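Local structure of cysteine desulfurase (5VPR) at residues P43-D48 against V297-K302; Y93-T98 against T240-G245; Q159-D164 against I193-A198. The protein probably removes sulfur from L-cysteine to give L-alanine, passing the sulfur to a carrier and using pyridoxal 5'-phosphate as its covalently bound cofactor. All blocks are in the same frame, centred on the assembly; numbering follows the deposited sequence.

Contact 1: P43-D48 against V297-K302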
loop_
_atom_site.group_PDB
_atom_site.type_symbol
_atom_site.label_atom_id
_atom_site.label_comp_id
_atom_site.label_asym_id
_atom_site.label_seq_id
_atom_site.Cartn_x
_atom_site.Cartn_y
_atom_site.Cartn_z
ATOM N N PRO A 43 -14.580 6.228 -3.819
ATOM C CA PRO A 43 -15.988 6.424 -3.463
ATOM C C PRO A 43 -16.391 7.887 -3.589
ATOM O O PRO A 43 -15.558 8.794 -3.593
ATOM C CB PRO A 43 -16.045 5.956 -2.004
ATOM C CG PRO A 43 -14.689 6.362 -1.460
ATOM C CD PRO A 43 -13.706 6.212 -2.629
ATOM N N LYS A 44 -17.709 8.098 -3.687
ATOM C CA LYS A 44 -18.240 9.436 -3.947
ATOM C C LYS A 44 -17.863 10.420 -2.840
ATOM O O LYS A 44 -17.574 11.592 -3.118
ATOM C CB LYS A 44 -19.764 9.377 -4.131
ATOM N N MET A 45 -17.833 9.970 -1.583
ATOM C CA MET A 45 -17.505 10.898 -0.498
ATOM C C MET A 45 -16.105 11.489 -0.658
ATOM O O MET A 45 -15.878 12.658 -0.329
ATOM C CB MET A 45 -17.648 10.222 0.867
ATOM C CG MET A 45 -16.781 8.996 1.114
ATOM S SD MET A 45 -17.284 8.164 2.654
ATOM C CE MET A 45 -16.619 9.270 3.898
ATOM N N VAL A 46 -15.153 10.704 -1.158
ATOM C CA VAL A 46 -13.812 11.237 -1.392
ATOM C C VAL A 46 -13.827 12.258 -2.533
ATOM O O VAL A 46 -13.199 13.321 -2.444
ATOM C CB VAL A 46 -12.828 10.081 -1.654
ATOM C CG1 VAL A 46 -11.526 10.600 -2.292
ATOM C CG2 VAL A 46 -12.517 9.363 -0.349
ATOM N N LEU A 47 -14.540 11.957 -3.622
ATOM C CA LEU A 47 -14.590 12.890 -4.749
ATOM C C LEU A 47 -15.323 14.166 -4.365
ATOM O O LEU A 47 -14.956 15.256 -4.819
ATOM C CB LEU A 47 -15.273 12.236 -5.961
ATOM C CG LEU A 47 -14.627 10.926 -6.425
ATOM C CD1 LEU A 47 -15.314 10.345 -7.660
ATOM C CD2 LEU A 47 -13.138 11.141 -6.658
ATOM N N ASP A 48 -16.376 14.040 -3.547
ATOM C CA ASP A 48 -17.090 15.201 -3.014
ATOM C C ASP A 48 -16.183 16.071 -2.152
ATOM O O ASP A 48 -16.294 17.304 -2.170
ATOM C CB ASP A 48 -18.293 14.752 -2.179
ATOM C CG ASP A 48 -19.453 14.233 -3.015
ATOM O OD1 ASP A 48 -19.424 14.345 -4.261
ATOM O OD2 ASP A 48 -20.408 13.703 -2.404
ATOM N N VAL A 297 -9.899 7.859 4.753
ATOM C CA VAL A 297 -9.899 7.248 6.079
ATOM C C VAL A 297 -11.323 7.156 6.616
ATOM O O VAL A 297 -11.742 6.118 7.146
ATOM C CB VAL A 297 -8.983 8.042 7.030
ATOM C CG1 VAL A 297 -9.232 7.635 8.490
ATOM C CG2 VAL A 297 -7.529 7.822 6.659
ATOM N N ASP A 298 -12.092 8.243 6.476
ATOM C CA ASP A 298 -13.492 8.239 6.902
ATOM C C ASP A 298 -14.273 7.116 6.227
ATOM O O ASP A 298 -15.092 6.439 6.866
ATOM C CB ASP A 298 -14.140 9.593 6.585
ATOM C CG ASP A 298 -13.665 10.719 7.500
ATOM O OD1 ASP A 298 -13.010 10.443 8.528
ATOM O OD2 ASP A 298 -13.953 11.893 7.180
ATOM N N PHE A 299 -14.035 6.905 4.931
ATOM C CA PHE A 299 -14.749 5.858 4.201
ATOM C C PHE A 299 -14.446 4.486 4.781
ATOM O O PHE A 299 -15.353 3.676 5.023
ATOM C CB PHE A 299 -14.372 5.890 2.718
ATOM C CG PHE A 299 -14.799 4.659 1.975
ATOM C CD1 PHE A 299 -16.140 4.458 1.668
ATOM C CD2 PHE A 299 -13.877 3.692 1.614
ATOM C CE1 PHE A 299 -16.562 3.310 0.992
ATOM C CE2 PHE A 299 -14.287 2.542 0.940
ATOM C CZ PHE A 299 -15.635 2.352 0.632
ATOM N N MET A 300 -13.165 4.208 5.005
ATOM C CA MET A 300 -12.785 2.930 5.584
ATOM C C MET A 300 -13.358 2.771 6.988
ATOM O O MET A 300 -13.879 1.700 7.325
ATOM C CB MET A 300 -11.262 2.794 5.578
ATOM C CG MET A 300 -10.691 2.700 4.171
ATOM S SD MET A 300 -8.944 2.278 4.090
ATOM C CE MET A 300 -8.898 0.639 4.842
ATOM N N GLU A 301 -13.299 3.822 7.818
ATOM C CA GLU A 301 -13.888 3.707 9.154
ATOM C C GLU A 301 -15.399 3.518 9.068
ATOM O O GLU A 301 -15.989 2.786 9.872
ATOM C CB GLU A 301 -13.546 4.928 10.015
ATOM C CG GLU A 301 -12.048 5.236 10.133
ATOM C CD GLU A 301 -11.345 4.531 11.297
ATOM O OE1 GLU A 301 -11.822 3.463 11.746
ATOM O OE2 GLU A 301 -10.302 5.057 11.766
ATOM N N LYS A 302 -16.044 4.152 8.086
ATOM C CA LYS A 302 -17.485 3.976 7.931
ATOM C C LYS A 302 -17.821 2.541 7.552
ATOM O O LYS A 302 -18.749 1.948 8.104
ATOM C CB LYS A 302 -18.040 4.937 6.880
ATOM C CG LYS A 302 -19.541 4.789 6.675
ATOM C CD LYS A 302 -20.048 5.685 5.554
ATOM C CE LYS A 302 -19.423 5.302 4.228
ATOM N NZ LYS A 302 -20.105 5.959 3.085
#
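The first turn of helix 44-56 runs nearly antiparallel to the C-terminal part of helix 287-303, the short axes of 44-48 and 297-302 inclined at 156° and 9.9 Å apart at their closest. Met45 and Phe299 stand across from each other, and with Pro43, the N-cap residue of the first helix, they carry most of the interface. The Phe299 ring is swung out by a first torsion that sets CG anti to the backbone N. Over one of its faces lies the pyrrolidine of Pro43: CG sits 4.0 Å from the Phe299 ring centroid in a CH-pi contact, displaced toward the rim on the CG-CD1 side, while Pro43 CB follows the ring on to CE1. Met45 comes in at the edge instead. With its CG in the crowded position between backbone N and carbonyl carbon (chi1 60°) and an extended chi2, SD reaches 3.7 Å from Phe299 CB and, 5.3 Å from the Phe299 centroid, lies close to the ring plane as a Met-aromatic contact. The bend at chi3 (-75°) then turns the methyl CE back onto the helix, 3.7 Å from both Phe299 N and Asp298 CB. At the outer side Lys302 meets Met45 tip to tip, its NZ 3.6 Å from Met45 SD; the ammonium is hydrogen-bonded to Gln18, and the Asp298 carboxylate forms a salt bridge with Lys82 of helix 67-87. Tyr235 packs edge-to-face against Phe299, and Phe19 also meets the ring, so that the aromatic group is enclosed by several parts of the chain. The contact is thus a mainly apolar, near-antiparallel packing of a helix N-terminus with its capping proline against helix 287-303, within the fold type I architecture of class-V pyridoxal-phosphate enzymes.

Contact 2: Y93-T98 against T240-G245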
loop_
_atom_site.group_PDB
_atom_site.type_symbol
_atom_site.label_atom_id
_atom_site.label_comp_id
_atom_site.label_asym_id
_atom_site.label_seq_id
_atom_site.Cartn_x
_atom_site.Cartn_y
_atom_site.Cartn_z
ATOM N N TYR A 93 1.681 15.339 15.220
ATOM C CA TYR A 93 2.872 15.814 14.526
ATOM C C TYR A 93 3.808 14.699 14.085
ATOM O O TYR A 93 4.822 14.997 13.441
ATOM C CB TYR A 93 3.638 16.821 15.391
ATOM C CG TYR A 93 3.925 16.389 16.821
ATOM C CD1 TYR A 93 4.955 15.497 17.114
ATOM C CD2 TYR A 93 3.187 16.907 17.881
ATOM C CE1 TYR A 93 5.228 15.118 18.428
ATOM C CE2 TYR A 93 3.452 16.541 19.192
ATOM C CZ TYR A 93 4.473 15.651 19.459
ATOM O OH TYR A 93 4.722 15.289 20.763
ATOM N N GLU A 94 3.504 13.436 14.391
ATOM C CA GLU A 94 4.237 12.317 13.809
ATOM C C GLU A 94 3.703 11.917 12.438
ATOM O O GLU A 94 4.309 11.064 11.778
ATOM C CB GLU A 94 4.200 11.107 14.768
ATOM C CG GLU A 94 4.952 11.364 16.108
ATOM C CD GLU A 94 4.787 10.243 17.148
ATOM O OE1 GLU A 94 3.672 9.692 17.278
ATOM O OE2 GLU A 94 5.782 9.923 17.842
ATOM N N VAL A 95 2.596 12.509 11.991
ATOM C CA VAL A 95 1.977 12.161 10.713
ATOM C C VAL A 95 2.395 13.215 9.696
ATOM O O VAL A 95 2.009 14.383 9.809
ATOM C CB VAL A 95 0.450 12.072 10.839
ATOM C CG1 VAL A 95 -0.188 11.634 9.505
ATOM C CG2 VAL A 95 0.056 11.117 11.974
ATOM N N LEU A 96 3.200 12.824 8.713
ATOM C CA LEU A 96 3.664 13.740 7.674
ATOM C C LEU A 96 2.946 13.457 6.359
ATOM O O LEU A 96 2.879 12.305 5.920
ATOM C CB LEU A 96 5.173 13.631 7.463
ATOM C CG LEU A 96 6.072 13.507 8.698
ATOM C CD1 LEU A 96 7.519 13.345 8.242
ATOM C CD2 LEU A 96 5.935 14.695 9.638
ATOM N N PHE A 97 2.432 14.511 5.723
ATOM C CA PHE A 97 1.855 14.399 4.387
ATOM C C PHE A 97 2.965 14.336 3.343
ATOM O O PHE A 97 3.896 15.149 3.358
ATOM C CB PHE A 97 0.930 15.586 4.089
ATOM C CG PHE A 97 -0.318 15.635 4.949
ATOM C CD1 PHE A 97 -0.512 16.676 5.861
ATOM C CD2 PHE A 97 -1.300 14.656 4.832
ATOM C CE1 PHE A 97 -1.669 16.733 6.655
ATOM C CE2 PHE A 97 -2.462 14.703 5.613
ATOM C CZ PHE A 97 -2.646 15.743 6.531
ATOM N N THR A 98 2.863 13.376 2.425
ATOM C CA THR A 98 3.823 13.298 1.326
ATOM C C THR A 98 3.025 13.181 0.041
ATOM O O THR A 98 1.788 13.216 0.078
ATOM C CB THR A 98 4.738 12.083 1.474
ATOM O OG1 THR A 98 3.929 10.913 1.353
ATOM C CG2 THR A 98 5.429 12.064 2.875
ATOM N N THR A 240 -0.955 11.544 -3.228
ATOM C CA THR A 240 -1.010 11.630 -1.778
ATOM C C THR A 240 -0.341 10.424 -1.123
ATOM O O THR A 240 -0.354 9.298 -1.636
ATOM C CB THR A 240 -2.470 11.723 -1.244
ATOM O OG1 THR A 240 -3.207 10.543 -1.609
ATOM C CG2 THR A 240 -3.173 12.928 -1.828
ATOM N N GLY A 241 0.221 10.680 0.038
ATOM C CA GLY A 241 0.712 9.601 0.863
ATOM C C GLY A 241 0.949 10.123 2.256
ATOM O O GLY A 241 0.705 11.295 2.564
ATOM N N ILE A 242 1.453 9.233 3.091
ATOM C CA ILE A 242 1.715 9.526 4.486
ATOM C C ILE A 242 3.058 8.922 4.834
ATOM O O ILE A 242 3.374 7.811 4.395
ATOM C CB ILE A 242 0.608 8.937 5.385
ATOM C CG1 ILE A 242 -0.707 9.668 5.131
ATOM C CG2 ILE A 242 1.013 9.038 6.846
ATOM C CD1 ILE A 242 -0.704 11.105 5.673
ATOM N N LEU A 243 3.858 9.653 5.600
ATOM C CA LEU A 243 5.014 9.083 6.279
ATOM C C LEU A 243 4.822 9.345 7.766
ATOM O O LEU A 243 4.809 10.504 8.195
ATOM C CB LEU A 243 6.323 9.687 5.773
ATOM C CG LEU A 243 7.539 9.256 6.602
ATOM C CD1 LEU A 243 7.722 7.740 6.470
ATOM C CD2 LEU A 243 8.791 10.016 6.149
ATOM N N TYR A 244 4.599 8.280 8.537
ATOM C CA TYR A 244 4.635 8.363 9.990
ATOM C C TYR A 244 6.052 8.099 10.469
ATOM O O TYR A 244 6.752 7.239 9.922
ATOM C CB TYR A 244 3.692 7.336 10.636
ATOM C CG TYR A 244 4.102 6.963 12.056
ATOM C CD1 TYR A 244 3.730 7.759 13.134
ATOM C CD2 TYR A 244 4.857 5.806 12.319
ATOM C CE1 TYR A 244 4.107 7.429 14.441
ATOM C CE2 TYR A 244 5.229 5.465 13.615
ATOM C CZ TYR A 244 4.856 6.289 14.667
ATOM O OH TYR A 244 5.215 5.972 15.943
ATOM N N GLY A 245 6.474 8.837 11.491
ATOM C CA GLY A 245 7.689 8.500 12.206
ATOM C C GLY A 245 7.579 8.782 13.691
ATOM O O GLY A 245 6.977 9.787 14.074
HETATM O O HOH W 1 3.510 7.147 17.885
HETATM O O HOH W 2 5.069 8.364 2.313
#
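Backbone hydrogen bonds dominate this antiparallel pairing of strand 95-98, outermost in the seven-stranded mixed sheet within this chain, with strand 241-245, whose other side pairs with 226-230. Leu96 and Leu243 form a hydrogen-bonded pair, Leu243 N giving 2.8 Å to Leu96 O in the carbonyl plane, while the return bond from Leu96 N meets Leu243 O from above its plane. Thr98 and Gly241 also form a hydrogen-bonded pair, but with both donors well above the carbonyl planes: Thr98 N to Gly241 O is almost straight (177° at the hydrogen), the return bond bent. Gly245 N extends the pairing to Glu94 O, and Tyr244 CA and Ile242 CA add CA-H...O contacts to Glu94 O and Leu96 O.

Apolar contacts line both faces. On the face carrying Val95, Phe97, Ile242 and Tyr244, Ile242 CD1 lies 3.7 Å from Phe97 CD2 and also touches Val95 CG1. On the other face Leu96 and Leu243 run side by side, and Thr98 CG2 rests 3.9 Å from Leu243 CB.

Polar side chains and waters mark the two ends. Glu94 lies alongside Tyr244, its carboxylate turned 86° to the ring and Glu94 OE1 in plane at the ring edge, 3.7 Å from Tyr244 CE1. One water donates to both Glu94 OE1 (2.6 Å) and Tyr244 OH; His91 N also binds OE1, and Ala247 N binds OE2. A second water bonds to Thr98 OG1 and, weakly, to Ile242 O; OG1, in the crowded position (chi1 65°), also bonds to Gly100 O.

The Glu94 carboxylate, gripped by two backbone N-H groups and a water, is probably ionised, tying the turn before strand 95-98 to the residues following strand 241-245.

Contact 3: Q159-D164 against I193-A198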
loop_
_atom_site.group_PDB
_atom_site.type_symbol
_atom_site.label_atom_id
_atom_site.label_comp_id
_atom_site.label_asym_id
_atom_site.label_seq_id
_atom_site.Cartn_x
_atom_site.Cartn_y
_atom_site.Cartn_z
ATOM N N GLN A 159 13.321 -14.968 3.752
ATOM C CA GLN A 159 14.220 -15.790 4.568
ATOM C C GLN A 159 14.730 -14.925 5.721
ATOM O O GLN A 159 15.872 -14.459 5.742
ATOM C CB GLN A 159 15.357 -16.348 3.720
ATOM N N ILE A 160 13.854 -14.707 6.707
ATOM C CA ILE A 160 14.145 -13.705 7.731
ATOM C C ILE A 160 15.148 -14.188 8.757
ATOM O O ILE A 160 15.705 -13.362 9.493
ATOM C CB ILE A 160 12.882 -13.239 8.478
ATOM C CG1 ILE A 160 12.266 -14.382 9.282
ATOM C CG2 ILE A 160 11.885 -12.654 7.500
ATOM C CD1 ILE A 160 11.184 -13.924 10.224
ATOM N N ASP A 161 15.409 -15.491 8.819
ATOM C CA ASP A 161 16.404 -15.983 9.763
ATOM C C ASP A 161 17.821 -15.559 9.389
ATOM O O ASP A 161 18.734 -15.700 10.210
ATOM C CB ASP A 161 16.299 -17.507 9.885
ATOM C CG ASP A 161 15.089 -17.948 10.713
ATOM O OD1 ASP A 161 14.636 -17.159 11.576
ATOM O OD2 ASP A 161 14.596 -19.083 10.503
ATOM N N VAL A 162 18.020 -15.001 8.194
ATOM C CA VAL A 162 19.319 -14.426 7.870
ATOM C C VAL A 162 19.647 -13.252 8.794
ATOM O O VAL A 162 20.825 -12.961 9.045
ATOM C CB VAL A 162 19.355 -14.027 6.382
ATOM C CG1 VAL A 162 18.778 -12.633 6.157
ATOM C CG2 VAL A 162 20.762 -14.129 5.854
ATOM N N LEU A 163 18.625 -12.575 9.333
ATOM C CA LEU A 163 18.868 -11.464 10.254
ATOM C C LEU A 163 19.643 -11.916 11.484
ATOM O O LEU A 163 20.401 -11.132 12.057
ATOM C CB LEU A 163 17.544 -10.823 10.669
ATOM C CG LEU A 163 16.691 -10.248 9.529
ATOM C CD1 LEU A 163 15.383 -9.659 10.042
ATOM C CD2 LEU A 163 17.485 -9.210 8.781
ATOM N N ASP A 164 19.477 -13.179 11.886
ATOM C CA ASP A 164 20.185 -13.702 13.051
ATOM C C ASP A 164 21.697 -13.599 12.891
ATOM O O ASP A 164 22.414 -13.447 13.888
ATOM C CB ASP A 164 19.774 -15.153 13.306
ATOM C CG ASP A 164 18.364 -15.276 13.864
ATOM O OD1 ASP A 164 17.742 -14.230 14.161
ATOM O OD2 ASP A 164 17.879 -16.419 14.007
ATOM N N ILE A 193 10.664 -7.181 13.510
ATOM C CA ILE A 193 10.945 -6.052 14.395
ATOM C C ILE A 193 11.514 -6.539 15.723
ATOM O O ILE A 193 12.496 -5.991 16.230
ATOM C CB ILE A 193 9.676 -5.208 14.594
ATOM C CG1 ILE A 193 9.352 -4.442 13.304
ATOM C CG2 ILE A 193 9.863 -4.210 15.726
ATOM C CD1 ILE A 193 8.068 -3.667 13.387
ATOM N N ARG A 194 10.922 -7.594 16.291
ATOM C CA ARG A 194 11.463 -8.175 17.515
ATOM C C ARG A 194 12.926 -8.567 17.332
ATOM O O ARG A 194 13.767 -8.267 18.187
ATOM C CB ARG A 194 10.622 -9.385 17.935
ATOM C CG ARG A 194 10.329 -9.436 19.414
ATOM C CD ARG A 194 9.541 -10.692 19.807
ATOM N NE ARG A 194 8.418 -10.925 18.902
ATOM C CZ ARG A 194 8.332 -11.965 18.082
ATOM N NH1 ARG A 194 9.297 -12.877 18.076
ATOM N NH2 ARG A 194 7.278 -12.100 17.280
ATOM N N LYS A 195 13.251 -9.241 16.221
ATOM C CA LYS A 195 14.646 -9.590 15.960
ATOM C C LYS A 195 15.520 -8.351 15.821
ATOM O O LYS A 195 16.629 -8.306 16.370
ATOM C CB LYS A 195 14.778 -10.443 14.702
ATOM C CG LYS A 195 14.250 -11.864 14.787
ATOM C CD LYS A 195 14.194 -12.468 13.371
ATOM C CE LYS A 195 13.779 -13.943 13.373
ATOM N NZ LYS A 195 14.600 -14.739 14.328
ATOM N N VAL A 196 15.045 -7.337 15.089
ATOM C CA VAL A 196 15.862 -6.148 14.859
ATOM C C VAL A 196 16.101 -5.380 16.165
ATOM O O VAL A 196 17.198 -4.871 16.399
ATOM C CB VAL A 196 15.217 -5.252 13.780
ATOM C CG1 VAL A 196 16.016 -3.956 13.623
ATOM C CG2 VAL A 196 15.121 -5.982 12.444
ATOM N N ARG A 197 15.079 -5.276 17.030
ATOM C CA ARG A 197 15.251 -4.597 18.310
ATOM C C ARG A 197 16.207 -5.355 19.222
ATOM O O ARG A 197 16.978 -4.739 19.963
ATOM C CB ARG A 197 13.913 -4.424 19.024
ATOM C CG ARG A 197 12.912 -3.560 18.311
ATOM C CD ARG A 197 13.448 -2.184 18.041
ATOM N NE ARG A 197 12.364 -1.283 17.673
ATOM C CZ ARG A 197 12.536 -0.140 17.016
ATOM N NH1 ARG A 197 13.751 0.233 16.639
ATOM N NH2 ARG A 197 11.491 0.620 16.723
ATOM N N ALA A 198 16.163 -6.694 19.188
ATOM C CA ALA A 198 16.949 -7.482 20.128
ATOM C C ALA A 198 18.428 -7.497 19.765
ATOM O O ALA A 198 19.274 -7.604 20.651
ATOM C CB ALA A 198 16.407 -8.914 20.188
#
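Lys195 NZ is the centre of the contact, held between two carboxylates. Its hydrogen bond to Asp164 OD1, 3.2 Å long and directed at the syn lone pair, is the closer arm of a salt-bridge network; the other arm, to Asp161 OD1, is long at 3.7 Å. The same Asp161 oxygen approaches Lys195 CE, so it flanks the end of the lysine chain. That chain leaves with CG beside the backbone N (chi1 -70°), runs extended to CE and bends only at chi4 (-51°), which tips the ammonium toward the aspartates. Two negative groups near one ammonium would be expected to keep the lysine protonated.

Below the charged group Ile160 crosses the lysine at about a right angle, its CD1 lying 4.1 Å from Lys195 CE. Further in, Leu163 CD1 faces Val196 CG2 at 4.4 Å, a loose apolar contact.

Backbone bonds set the spacing of the acidic pair: Asp164 N binds Asp161 O, and Leu163 N binds Ile160 O, so both aspartates issue from one turn. Ile160 also rests on Pro188, Glu191 and Ile192, and Leu163 on Ile192, while Val196 packs on Ile204 of strand 203-207. Residues 160-164 are therefore laid against helix 189-199, which itself covers part of the seven-stranded mixed sheet.

Along the chain the contacts enclose one another: 43-48 with 297-302 spans contact 2, which in turn spans contact 3. Contact 2 lies at one margin of the seven-stranded sheet, where strand 95-98 is outermost, and contact 3 includes helix 189-199, which packs on strand 203-207 of that sheet. Their centres are about 26 Å apart. That of contact 1 is about 19 Å from contact 2's and about 38 Å from contact 3's, across the chain's centre. Helix 287-303 supplies one side of contact 1 and touches side chains of contact 2; helix 67-87 touches both. In sequence, Lys233, carrying the cofactor, falls between two strands of the large sheet, 226-230 and 241-245, the latter in contact 2.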